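Side-chain contacts in heme-binding protein A (Haemophilus parasuis 29755, PDB 3TPA), which probably binds glutathione as a bacterial extracellular solute-binding protein of family 5, despite a name that points to heme: residues A[31-36]-A[503-508]; A[78-83]-A[90-95]; A[250-255]-A[485-490]; A[412-415]-A[420-423]. The protein carries 1 engineered substitution. All coordinates share one frame; numbering follows the deposited sequence.

Overall arrangement
From the N terminus, the loop 31-36 comes first, and contact 1 joins it to the loop 503-508, close to the C terminus. It closes a loop of 466 residues, and the other three contacts nest inside it. Contact 2 is local: it folds residues 78-83 against 90-95, at the start of helix 94-105. Contact 3 opens after contact 2 has closed and links helix 249-255 to strand 478-491. Contact 4 nests inside contact 3 and joins the end of strand 407-413 to helix 420-427. Contacts 3 and 4 reach the same six-stranded mixed sheet. No two contacts touch; the centres of contacts 2 and 3 are about 40 Å apart.

Contact 1 of 4, residues A[31-36]-A[503-508]; sequences DFNASS and GYTAFY
Asn33 reaches the backbone of 503-508 directly through OD1 and through a water from ND2. Thr505 N donates to Asn33 OD1 at 2.8 Å, and the bond is nearly straight (169°). The donor comes from above the carbonyl plane and not along a lone pair. This joins two loops from near opposite ends of the chain in a family 5 solute-binding protein. The other arm, Asn33 ND2, gives to a water at 2.9 Å, and that water donates to Gly503 O. The amide holds the residue after Tyr504 directly, and the one before it through a water. Its oxygen also lies 3.4 Å from Tyr504 CB. Asn33 CG sits beside the backbone N (chi1 -73°), which turns the amide toward the other loop. Phe32 and Tyr504 form an offset edge-to-face pair. The edge of Phe32 points to the face of Tyr504, with ring centroids 5.7 Å apart and planes at 76°. Phe32 CD2 touches Tyr504 CE1 at 3.7 Å, and Tyr504 OH lies at the edge of the Phe32 ring, 3.5 Å from CD2. Outside this shell, Tyr121 meets the Phe32 ring as well. From helix 36-39, Gln38 NE2 ties the two backbones by bonding to both Asn33 O and Thr505 O.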
loop_
_atom_site.group_PDB
_atom_site.type_symbol
_atom_site.label_atom_id
_atom_site.label_comp_id
_atom_site.label_asym_id
_atom_site.label_seq_id
_atom_site.Cartn_x
_atom_site.Cartn_y
_atom_site.Cartn_z
ATOM N N ASP A 31 -0.862 -12.285 -0.679
ATOM C CA ASP A 31 -0.699 -13.409 0.273
ATOM C C ASP A 31 -1.170 -13.071 1.685
ATOM O O ASP A 31 -1.502 -13.941 2.466
ATOM C CB ASP A 31 0.782 -13.820 0.399
ATOM C CG ASP A 31 1.292 -14.610 -0.796
ATOM O OD1 ASP A 31 0.470 -15.057 -1.612
ATOM O OD2 ASP A 31 2.521 -14.801 -0.907
ATOM N N PHE A 32 -1.120 -11.792 2.021
ATOM C CA PHE A 32 -1.515 -11.306 3.340
ATOM C C PHE A 32 -2.960 -11.663 3.658
ATOM O O PHE A 32 -3.300 -11.966 4.792
ATOM C CB PHE A 32 -1.327 -9.793 3.417
ATOM C CG PHE A 32 0.110 -9.346 3.488
ATOM C CD1 PHE A 32 1.069 -10.106 4.133
ATOM C CD2 PHE A 32 0.495 -8.131 2.931
ATOM C CE1 PHE A 32 2.415 -9.665 4.214
ATOM C CE2 PHE A 32 1.835 -7.683 3.014
ATOM C CZ PHE A 32 2.787 -8.455 3.642
ATOM N N ASN A 33 -3.815 -11.646 2.643
ATOM C CA ASN A 33 -5.224 -11.941 2.840
ATOM C C ASN A 33 -5.441 -13.365 3.372
ATOM O O ASN A 33 -6.418 -13.639 4.072
ATOM C CB ASN A 33 -5.985 -11.754 1.519
ATOM C CG ASN A 33 -6.145 -10.302 1.156
ATOM O OD1 ASN A 33 -6.306 -9.464 2.035
ATOM N ND2 ASN A 33 -6.096 -9.989 -0.139
ATOM N N ALA A 34 -4.535 -14.268 3.012
ATOM C CA ALA A 34 -4.595 -15.668 3.443
ATOM C C ALA A 34 -3.896 -15.924 4.777
ATOM O O ALA A 34 -4.044 -16.994 5.348
ATOM C CB ALA A 34 -3.987 -16.563 2.373
ATOM N N SER A 35 -3.108 -14.965 5.266
ATOM C CA SER A 35 -2.395 -15.170 6.532
ATOM C C SER A 35 -2.644 -14.072 7.579
ATOM O O SER A 35 -3.522 -14.194 8.426
ATOM C CB SER A 35 -0.897 -15.343 6.280
ATOM O OG SER A 35 -0.361 -14.227 5.590
ATOM N N SER A 36 -1.878 -12.995 7.509
ATOM C CA SER A 36 -1.945 -11.933 8.506
ATOM C C SER A 36 -3.367 -11.434 8.729
ATOM O O SER A 36 -3.736 -11.076 9.850
ATOM C CB SER A 36 -1.029 -10.773 8.097
ATOM O OG SER A 36 -1.118 -10.565 6.693
ATOM N N GLY A 503 -6.328 -2.195 0.572
ATOM C CA GLY A 503 -6.827 -3.185 -0.376
ATOM C C GLY A 503 -7.056 -4.574 0.208
ATOM O O GLY A 503 -7.573 -5.461 -0.479
ATOM N N TYR A 504 -6.692 -4.787 1.469
ATOM C CA TYR A 504 -6.811 -6.142 2.028
ATOM C C TYR A 504 -8.240 -6.499 2.369
ATOM O O TYR A 504 -9.094 -5.620 2.492
ATOM C CB TYR A 504 -5.902 -6.312 3.248
ATOM C CG TYR A 504 -4.480 -5.970 2.902
ATOM C CD1 TYR A 504 -3.800 -6.681 1.918
ATOM C CD2 TYR A 504 -3.822 -4.906 3.533
ATOM C CE1 TYR A 504 -2.497 -6.352 1.575
ATOM C CE2 TYR A 504 -2.519 -4.576 3.203
ATOM C CZ TYR A 504 -1.864 -5.296 2.228
ATOM O OH TYR A 504 -0.575 -4.949 1.914
ATOM N N THR A 505 -8.498 -7.793 2.546
ATOM C CA THR A 505 -9.845 -8.270 2.872
ATOM C C THR A 505 -9.854 -9.020 4.219
ATOM O O THR A 505 -9.390 -10.158 4.314
ATOM C CB THR A 505 -10.372 -9.237 1.788
ATOM O OG1 THR A 505 -9.434 -10.303 1.624
ATOM C CG2 THR A 505 -10.546 -8.536 0.432
ATOM N N ALA A 506 -10.390 -8.387 5.252
ATOM C CA ALA A 506 -10.561 -9.041 6.551
ATOM C C ALA A 506 -12.013 -9.484 6.717
ATOM O O ALA A 506 -12.934 -8.741 6.391
ATOM C CB ALA A 506 -10.146 -8.105 7.702
ATOM N N PHE A 507 -12.222 -10.702 7.200
ATOM C CA PHE A 507 -13.569 -11.241 7.314
ATOM C C PHE A 507 -14.103 -11.289 8.744
ATOM O O PHE A 507 -15.248 -11.671 8.968
ATOM C CB PHE A 507 -13.671 -12.583 6.584
ATOM C CG PHE A 507 -13.342 -12.477 5.117
ATOM C CD1 PHE A 507 -14.188 -11.789 4.253
ATOM C CD2 PHE A 507 -12.184 -13.029 4.608
ATOM C CE1 PHE A 507 -13.891 -11.671 2.909
ATOM C CE2 PHE A 507 -11.874 -12.913 3.265
ATOM C CZ PHE A 507 -12.731 -12.228 2.411
ATOM N N TYR A 508 -13.287 -10.868 9.710
ATOM C CA TYR A 508 -13.784 -10.670 11.068
ATOM C C TYR A 508 -14.803 -9.545 11.044
ATOM O O TYR A 508 -14.624 -8.568 10.331
ATOM C CB TYR A 508 -12.654 -10.310 12.039
ATOM C CG TYR A 508 -13.143 -10.211 13.470
ATOM C CD1 TYR A 508 -13.483 -11.363 14.190
ATOM C CD2 TYR A 508 -13.301 -8.977 14.090
ATOM C CE1 TYR A 508 -13.939 -11.284 15.496
ATOM C CE2 TYR A 508 -13.759 -8.886 15.392
ATOM C CZ TYR A 508 -14.077 -10.047 16.087
ATOM O OH TYR A 508 -14.530 -9.961 17.379
HETATM O O HOH W 1 -6.684 -7.527 -1.632
#

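Contact 2 of 4, residues A[78-83]-A[90-95]; sequences VKFHSN and RPLNAD
Leu92 turns its side chain onto residues 78-83 and meets two apolar groups there. Its CB faces Val78 CB at 4.1 Å. Its CD2 branch meets the tip of the Phe80 ring, 4.0 Å from Phe80 CZ. The methyl comes at the ring on a slant, neither squarely over the face nor at the edge. The Leu92 chain leaves with CG opposite the backbone N (chi1 176°), and from there CD2 extends to the phenyl ring. The first bond of the Phe80 side chain does not point at Leu92, but the far end of the ring comes nearer to it. Pro91 lies against the backbone, with CB 3.2 Å from Val78 O.

The same carbonyl takes the direct bond of the contact. Leu92 N donates to Val78 O at 2.8 Å with an N-H...O angle of 160°, almost in line with the carbonyl. Two waters extend the link: one joins Val78 N to Leu92 O, the other Phe80 N to Arg90 O. The loop so closed leads into helix 94-105. Asn93 is the N-cap of that helix, and its OD1 takes a weak bond from Asp95 N. Asp96, three residues on, accepts from Asn93 N, as its counterpart does in a capping box, and also forms a salt bridge with Arg90.

Arg90 folds back over this turn. Its NH1 donates to Pro91 O at 3.0 Å, with the oxygen in the guanidinium plane. Asn93 ND2 sits 3.3 Å above one guanidinium face, toward the rim. Leu92 also touches Leu74 of strand 69-74.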
loop_
_atom_site.group_PDB
_atom_site.type_symbol
_atom_site.label_atom_id
_atom_site.label_comp_id
_atom_site.label_asym_id
_atom_site.label_seq_id
_atom_site.Cartn_x
_atom_site.Cartn_y
_atom_site.Cartn_z
ATOM N N VAL A 78 -4.065 -13.459 26.193
ATOM C CA VAL A 78 -4.283 -13.675 24.770
ATOM C C VAL A 78 -3.650 -15.009 24.402
ATOM O O VAL A 78 -2.474 -15.224 24.651
ATOM C CB VAL A 78 -3.642 -12.537 23.928
ATOM C CG1 VAL A 78 -3.768 -12.817 22.449
ATOM C CG2 VAL A 78 -4.264 -11.185 24.278
ATOM N N LYS A 79 -4.433 -15.908 23.821
ATOM C CA LYS A 79 -3.954 -17.247 23.493
ATOM C C LYS A 79 -3.612 -17.408 22.021
ATOM O O LYS A 79 -4.310 -16.879 21.150
ATOM C CB LYS A 79 -5.009 -18.293 23.856
ATOM C CG LYS A 79 -5.101 -18.622 25.350
ATOM C CD LYS A 79 -6.366 -19.418 25.644
ATOM C CE LYS A 79 -6.503 -19.742 27.125
ATOM N NZ LYS A 79 -6.571 -18.520 27.968
ATOM N N PHE A 80 -2.538 -18.152 21.759
ATOM C CA PHE A 80 -2.219 -18.600 20.417
ATOM C C PHE A 80 -3.107 -19.788 20.083
ATOM O O PHE A 80 -3.559 -20.497 20.983
ATOM C CB PHE A 80 -0.739 -19.006 20.313
ATOM C CG PHE A 80 0.197 -17.834 20.126
ATOM C CD1 PHE A 80 0.323 -17.223 18.890
ATOM C CD2 PHE A 80 0.940 -17.338 21.190
ATOM C CE1 PHE A 80 1.162 -16.136 18.712
ATOM C CE2 PHE A 80 1.789 -16.253 21.026
ATOM C CZ PHE A 80 1.897 -15.640 19.797
ATOM N N HIS A 81 -3.361 -19.998 18.796
ATOM C CA HIS A 81 -4.114 -21.167 18.349
ATOM C C HIS A 81 -3.288 -22.413 18.628
ATOM O O HIS A 81 -2.083 -22.334 18.894
ATOM C CB HIS A 81 -4.343 -21.130 16.842
ATOM C CG HIS A 81 -4.897 -19.839 16.330
ATOM N ND1 HIS A 81 -4.530 -19.315 15.110
ATOM C CD2 HIS A 81 -5.803 -18.985 16.854
ATOM C CE1 HIS A 81 -5.181 -18.183 14.910
ATOM N NE2 HIS A 81 -5.954 -17.956 15.956
ATOM N N SER A 82 -3.930 -23.567 18.529
ATOM C CA SER A 82 -3.203 -24.817 18.606
ATOM C C SER A 82 -3.516 -25.636 17.377
ATOM O O SER A 82 -4.535 -25.412 16.710
ATOM C CB SER A 82 -3.565 -25.602 19.878
ATOM O OG SER A 82 -4.966 -25.766 19.986
ATOM N N ASN A 83 -2.632 -26.572 17.062
ATOM C CA ASN A 83 -2.936 -27.564 16.043
ATOM C C ASN A 83 -2.475 -28.909 16.562
ATOM O O ASN A 83 -2.131 -29.026 17.735
ATOM C CB ASN A 83 -2.315 -27.201 14.688
ATOM C CG ASN A 83 -0.805 -27.135 14.726
ATOM O OD1 ASN A 83 -0.150 -27.925 15.395
ATOM N ND2 ASN A 83 -0.243 -26.187 13.994
ATOM N N ARG A 90 1.394 -20.974 27.555
ATOM C CA ARG A 90 1.289 -19.628 28.106
ATOM C C ARG A 90 0.660 -18.680 27.090
ATOM O O ARG A 90 0.729 -18.927 25.883
ATOM C CB ARG A 90 2.680 -19.082 28.484
ATOM C CG ARG A 90 3.702 -19.160 27.350
ATOM C CD ARG A 90 4.792 -18.125 27.536
ATOM N NE ARG A 90 5.733 -18.053 26.418
ATOM C CZ ARG A 90 5.558 -17.292 25.343
ATOM N NH1 ARG A 90 4.462 -16.555 25.220
ATOM N NH2 ARG A 90 6.477 -17.266 24.388
ATOM N N PRO A 91 0.083 -17.565 27.571
ATOM C CA PRO A 91 -0.459 -16.545 26.669
ATOM C C PRO A 91 0.656 -15.775 25.987
ATOM O O PRO A 91 1.823 -15.863 26.384
ATOM C CB PRO A 91 -1.199 -15.592 27.614
ATOM C CG PRO A 91 -1.231 -16.282 28.947
ATOM C CD PRO A 91 -0.029 -17.155 28.977
ATOM N N LEU A 92 0.282 -15.016 24.971
ATOM C CA LEU A 92 1.180 -14.079 24.325
ATOM C C LEU A 92 1.949 -13.252 25.360
ATOM O O LEU A 92 1.388 -12.845 26.377
ATOM C CB LEU A 92 0.333 -13.167 23.441
ATOM C CG LEU A 92 0.820 -11.961 22.625
ATOM C CD1 LEU A 92 0.941 -10.737 23.475
ATOM C CD2 LEU A 92 2.082 -12.250 21.856
ATOM N N ASN A 93 3.237 -13.022 25.110
ATOM C CA ASN A 93 3.999 -12.070 25.903
ATOM C C ASN A 93 5.073 -11.394 25.059
ATOM O O ASN A 93 5.118 -11.562 23.842
ATOM C CB ASN A 93 4.635 -12.734 27.132
ATOM C CG ASN A 93 5.702 -13.741 26.765
ATOM O OD1 ASN A 93 6.243 -13.713 25.661
ATOM N ND2 ASN A 93 6.014 -14.638 27.693
ATOM N N ALA A 94 5.934 -10.630 25.721
ATOM C CA ALA A 94 6.948 -9.818 25.057
ATOM C C ALA A 94 7.960 -10.649 24.299
ATOM O O ALA A 94 8.506 -10.182 23.293
ATOM C CB ALA A 94 7.666 -8.914 26.079
ATOM N N ASP A 95 8.232 -11.865 24.773
ATOM C CA ASP A 95 9.148 -12.756 24.038
ATOM C C ASP A 95 8.671 -12.969 22.599
ATOM O O ASP A 95 9.476 -13.001 21.669
ATOM C CB ASP A 95 9.284 -14.131 24.717
ATOM C CG ASP A 95 10.128 -14.091 25.980
ATOM O OD1 ASP A 95 10.842 -13.089 26.200
ATOM O OD2 ASP A 95 10.082 -15.070 26.756
HETATM O O HOH W 2 -1.453 -12.016 26.551
HETATM O O HOH W 3 -1.419 -19.330 24.108
#

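Contact 3 of 4, residues A[250-255]-A[485-490]; sequences SDIAQM and INYVPL
The Tyr487 ring has an isoleucine on each face. On one side Ile252 CD1 sits 3.9 Å from the ring centroid and 17° off the normal, a CH-pi contact. On the opposite side Ile485 CG2, from the same strand, lies 3.6 Å above the ring plane and toward the rim. The ring is sandwiched between a helix residue and a strand residue, which limits its rotation.

Ile252 spreads over its face with more than one branch. CD1 is closest to Tyr487 CG, at 3.8 Å. CG2 covers the phenol end, 3.9 Å from Tyr487 CZ. CG1 lies between them, above the CD2-CE2 side of the ring. CG1 stands beside the backbone N (chi1 -71°), and the chain then turns again at chi2 (-62°), which brings CD1 back over the root of the ring.

This is helix-on-sheet packing. Helix 249-255 lies on strand 478-491 of the six-stranded mixed sheet. Ile252 and Met255, almost one turn apart, face Tyr487 and Pro489, two positions apart on the strand. No hydrogen bond crosses between the two segments, and the fit rests on apolar side chains.

Met255 completes the row. Its chain runs extended beyond CG, and SD meets the Pro489 ring at an angle, 4.1 Å from CB and 4.2 Å from CG. Ile244 and Pro247 touch both of these residues, and helix 229-237 adds Tyr233 against Met255 and Leu236 against Pro489. Ile252 also rests on Leu263 of the adjoining strand 261-276.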
loop_
_atom_site.group_PDB
_atom_site.type_symbol
_atom_site.label_atom_id
_atom_site.label_comp_id
_atom_site.label_asym_id
_atom_site.label_seq_id
_atom_site.Cartn_x
_atom_site.Cartn_y
_atom_site.Cartn_z
ATOM N N SER A 250 -14.039 -4.564 -17.467
ATOM C CA SER A 250 -15.136 -4.649 -18.431
ATOM C C SER A 250 -16.458 -5.008 -17.763
ATOM O O SER A 250 -17.520 -4.679 -18.278
ATOM C CB SER A 250 -14.837 -5.738 -19.470
ATOM O OG SER A 250 -13.542 -5.594 -20.015
ATOM N N ASP A 251 -16.385 -5.740 -16.654
ATOM C CA ASP A 251 -17.572 -6.225 -15.959
ATOM C C ASP A 251 -18.110 -5.252 -14.911
ATOM O O ASP A 251 -19.221 -5.413 -14.428
ATOM C CB ASP A 251 -17.284 -7.570 -15.261
ATOM C CG ASP A 251 -17.085 -8.715 -16.235
ATOM O OD1 ASP A 251 -17.744 -8.731 -17.293
ATOM O OD2 ASP A 251 -16.263 -9.614 -15.929
ATOM N N ILE A 252 -17.317 -4.262 -14.533
ATOM C CA ILE A 252 -17.696 -3.369 -13.435
ATOM C C ILE A 252 -19.021 -2.635 -13.659
ATOM O O ILE A 252 -19.887 -2.607 -12.777
ATOM C CB ILE A 252 -16.582 -2.363 -13.103
ATOM C CG1 ILE A 252 -15.407 -3.087 -12.442
ATOM C CG2 ILE A 252 -17.103 -1.311 -12.158
ATOM C CD1 ILE A 252 -15.751 -3.751 -11.109
ATOM N N ALA A 253 -19.173 -2.043 -14.840
ATOM C CA ALA A 253 -20.386 -1.302 -15.176
ATOM C C ALA A 253 -21.657 -2.146 -15.016
ATOM O O ALA A 253 -22.642 -1.694 -14.442
ATOM C CB ALA A 253 -20.291 -0.754 -16.598
ATOM N N GLN A 254 -21.640 -3.375 -15.510
ATOM C CA GLN A 254 -22.789 -4.248 -15.310
ATOM C C GLN A 254 -22.946 -4.750 -13.863
ATOM O O GLN A 254 -24.069 -5.006 -13.415
ATOM C CB GLN A 254 -22.760 -5.429 -16.279
ATOM C CG GLN A 254 -23.900 -6.428 -16.043
ATOM C CD GLN A 254 -25.269 -5.785 -16.199
ATOM O OE1 GLN A 254 -25.471 -4.919 -17.054
ATOM N NE2 GLN A 254 -26.216 -6.205 -15.370
ATOM N N MET A 255 -21.829 -4.917 -13.148
ATOM C CA MET A 255 -21.890 -5.315 -11.735
ATOM C C MET A 255 -22.640 -4.253 -10.938
ATOM O O MET A 255 -23.352 -4.567 -9.995
ATOM C CB MET A 255 -20.498 -5.514 -11.115
ATOM C CG MET A 255 -19.746 -6.755 -11.521
ATOM S SD MET A 255 -18.092 -6.823 -10.762
ATOM C CE MET A 255 -17.482 -8.368 -11.449
ATOM N N ILE A 485 -9.029 3.206 -8.700
ATOM C CA ILE A 485 -10.095 2.814 -7.788
ATOM C C ILE A 485 -10.016 1.325 -7.486
ATOM O O ILE A 485 -9.863 0.516 -8.394
ATOM C CB ILE A 485 -11.478 3.114 -8.366
ATOM C CG1 ILE A 485 -11.719 4.620 -8.402
ATOM C CG2 ILE A 485 -12.555 2.431 -7.521
ATOM C CD1 ILE A 485 -13.005 5.033 -9.084
ATOM N N ASN A 486 -10.116 0.957 -6.212
ATOM C CA ASN A 486 -10.153 -0.456 -5.856
ATOM C C ASN A 486 -11.588 -0.921 -5.726
ATOM O O ASN A 486 -12.438 -0.201 -5.195
ATOM C CB ASN A 486 -9.415 -0.715 -4.541
ATOM C CG ASN A 486 -7.900 -0.606 -4.685
ATOM O OD1 ASN A 486 -7.316 -1.092 -5.658
ATOM N ND2 ASN A 486 -7.261 0.019 -3.708
ATOM N N TYR A 487 -11.848 -2.133 -6.191
ATOM C CA TYR A 487 -13.182 -2.706 -6.097
ATOM C C TYR A 487 -13.194 -3.965 -5.265
ATOM O O TYR A 487 -12.315 -4.807 -5.388
ATOM C CB TYR A 487 -13.710 -3.046 -7.490
ATOM C CG TYR A 487 -13.909 -1.850 -8.376
ATOM C CD1 TYR A 487 -14.961 -0.978 -8.157
ATOM C CD2 TYR A 487 -13.042 -1.588 -9.425
ATOM C CE1 TYR A 487 -15.151 0.131 -8.962
ATOM C CE2 TYR A 487 -13.226 -0.471 -10.249
ATOM C CZ TYR A 487 -14.291 0.372 -10.013
ATOM O OH TYR A 487 -14.496 1.481 -10.803
ATOM N N VAL A 488 -14.203 -4.093 -4.419
ATOM C CA VAL A 488 -14.498 -5.371 -3.777
ATOM C C VAL A 488 -15.941 -5.773 -4.115
ATOM O O VAL A 488 -16.903 -5.270 -3.523
ATOM C CB VAL A 488 -14.304 -5.335 -2.255
ATOM C CG1 VAL A 488 -14.771 -6.636 -1.631
ATOM C CG2 VAL A 488 -12.840 -5.087 -1.889
ATOM N N PRO A 489 -16.096 -6.674 -5.095
ATOM C CA PRO A 489 -17.441 -7.136 -5.469
ATOM C C PRO A 489 -17.936 -8.194 -4.486
ATOM O O PRO A 489 -17.319 -9.249 -4.345
ATOM C CB PRO A 489 -17.226 -7.750 -6.861
ATOM C CG PRO A 489 -15.814 -7.331 -7.284
ATOM C CD PRO A 489 -15.063 -7.203 -6.000
ATOM N N LEU A 490 -19.040 -7.907 -3.809
ATOM C CA LEU A 490 -19.593 -8.825 -2.824
ATOM C C LEU A 490 -20.950 -9.372 -3.235
ATOM O O LEU A 490 -21.747 -8.672 -3.850
ATOM C CB LEU A 490 -19.790 -8.111 -1.491
ATOM C CG LEU A 490 -18.592 -7.531 -0.769
ATOM C CD1 LEU A 490 -19.082 -6.705 0.405
ATOM C CD2 LEU A 490 -17.671 -8.650 -0.322
#

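Contact 4 of 4, residues A[412-415]-A[420-423]; sequences WTSR and DNFL
Three direct hydrogen bonds join Asn421 to the end of strand 407-413 and the two residues after it. Ser414 OG donates to Asn421 OD1 at 2.6 Å, tilted a little from the carbonyl plane. Arg415 N gives to the same oxygen at 3.0 Å, nearly in line with the carbonyl, but bent at the hydrogen. The backbone carbonyl of Asn421 is used too: Trp412 NE1 donates to Asn421 O at 2.9 Å, in the carbonyl plane but with a bent N-H...O angle of 146°. Asn421 CG is opposite the backbone N (chi1 -178°), and this carries the amide over to Ser414 and Arg415.

Waters add further links. One donates to both Thr413 O and Asn421 OD1, so that OD1 takes a third donor beside Ser414 OG and Arg415 N. A second joins Arg415 NH1 and Asn421 ND2 by weak bonds.

The aromatic contacts centre on Phe422. Ser414 CB lies over one face of its ring, a CH-pi contact 3.8 Å from the centroid. Trp412 turns an edge toward the Phe422 face in an offset edge-to-face pair, with the centroids of the five-membered and phenyl rings 5.8 Å apart and their planes at 65°. Trp412 CD1 and Phe422 CD1 approach to 4.0 Å.

In the loop between the segments, which probably lies by the ligand cleft as in peptide-binding relatives, Gly417 N bonds to Ser414 OG and Asp418 OD1 to Asp420 N. Strand 407-413 pairs with strand 261-276 through Trp412 and Leu271. Helix 420-427 packs on helices 443-453 and 458-475 through Leu423, and Phe317 meets the Phe422 ring edge-to-face.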
loop_
_atom_site.group_PDB
_atom_site.type_symbol
_atom_site.label_atom_id
_atom_site.label_comp_id
_atom_site.label_asym_id
_atom_site.label_seq_id
_atom_site.Cartn_x
_atom_site.Cartn_y
_atom_site.Cartn_z
ATOM N N TRP A 412 3.138 5.616 -8.278
ATOM C CA TRP A 412 3.646 5.319 -6.947
ATOM C C TRP A 412 2.519 4.776 -6.081
ATOM O O TRP A 412 1.386 5.252 -6.160
ATOM C CB TRP A 412 4.229 6.587 -6.305
ATOM C CG TRP A 412 4.637 6.398 -4.868
ATOM C CD1 TRP A 412 3.939 6.790 -3.752
ATOM C CD2 TRP A 412 5.830 5.767 -4.398
ATOM N NE1 TRP A 412 4.625 6.433 -2.618
ATOM C CE2 TRP A 412 5.793 5.806 -2.985
ATOM C CE3 TRP A 412 6.931 5.168 -5.034
ATOM C CZ2 TRP A 412 6.809 5.276 -2.198
ATOM C CZ3 TRP A 412 7.942 4.642 -4.251
ATOM C CH2 TRP A 412 7.875 4.699 -2.845
ATOM N N THR A 413 2.840 3.787 -5.253
ATOM C CA THR A 413 1.898 3.254 -4.275
ATOM C C THR A 413 2.472 3.396 -2.881
ATOM O O THR A 413 3.601 2.980 -2.623
ATOM C CB THR A 413 1.600 1.764 -4.543
ATOM O OG1 THR A 413 0.932 1.639 -5.802
ATOM C CG2 THR A 413 0.715 1.181 -3.440
ATOM N N SER A 414 1.693 3.983 -1.981
ATOM C CA SER A 414 2.100 4.105 -0.590
ATOM C C SER A 414 1.714 2.848 0.180
ATOM O O SER A 414 0.581 2.383 0.078
ATOM C CB SER A 414 1.426 5.310 0.048
ATOM O OG SER A 414 1.698 5.372 1.440
ATOM N N ARG A 415 2.637 2.314 0.974
ATOM C CA ARG A 415 2.353 1.086 1.707
ATOM C C ARG A 415 1.768 1.312 3.099
ATOM O O ARG A 415 1.099 0.435 3.618
ATOM C CB ARG A 415 3.593 0.194 1.791
ATOM C CG ARG A 415 4.219 -0.121 0.452
ATOM C CD ARG A 415 5.538 -0.844 0.643
ATOM N NE ARG A 415 6.444 -0.641 -0.482
ATOM C CZ ARG A 415 7.367 0.312 -0.531
ATOM N NH1 ARG A 415 7.509 1.158 0.480
ATOM N NH2 ARG A 415 8.144 0.420 -1.595
ATOM N N ASP A 420 3.850 11.367 4.473
ATOM C CA ASP A 420 5.311 11.227 4.415
ATOM C C ASP A 420 5.736 10.159 3.414
ATOM O O ASP A 420 6.758 10.285 2.756
ATOM C CB ASP A 420 5.896 10.878 5.789
ATOM C CG ASP A 420 7.401 10.573 5.722
ATOM O OD1 ASP A 420 8.203 11.519 5.777
ATOM O OD2 ASP A 420 7.780 9.388 5.588
ATOM N N ASN A 421 4.940 9.108 3.300
ATOM C CA ASN A 421 5.281 7.971 2.442
ATOM C C ASN A 421 4.791 8.168 1.002
ATOM O O ASN A 421 4.853 7.252 0.197
ATOM C CB ASN A 421 4.728 6.669 3.059
ATOM C CG ASN A 421 5.073 5.432 2.261
ATOM O OD1 ASN A 421 4.187 4.709 1.810
ATOM N ND2 ASN A 421 6.365 5.167 2.104
ATOM N N PHE A 422 4.304 9.372 0.696
ATOM C CA PHE A 422 4.143 9.830 -0.687
ATOM C C PHE A 422 5.249 10.855 -0.969
ATOM O O PHE A 422 6.057 10.688 -1.868
ATOM C CB PHE A 422 2.787 10.544 -0.910
ATOM C CG PHE A 422 1.597 9.629 -0.995
ATOM C CD1 PHE A 422 1.132 9.184 -2.227
ATOM C CD2 PHE A 422 0.914 9.255 0.147
ATOM C CE1 PHE A 422 0.011 8.346 -2.323
ATOM C CE2 PHE A 422 -0.214 8.399 0.063
ATOM C CZ PHE A 422 -0.661 7.954 -1.170
ATOM N N LEU A 423 5.269 11.920 -0.177
ATOM C CA LEU A 423 6.095 13.101 -0.472
ATOM C C LEU A 423 7.604 12.920 -0.297
ATOM O O LEU A 423 8.392 13.459 -1.067
ATOM C CB LEU A 423 5.641 14.283 0.373
ATOM C CG LEU A 423 4.169 14.685 0.208
ATOM C CD1 LEU A 423 3.864 15.760 1.215
ATOM C CD2 LEU A 423 3.877 15.187 -1.190
HETATM O O HOH W 4 5.254 2.709 -0.354
HETATM O O HOH W 5 8.624 3.162 1.974
#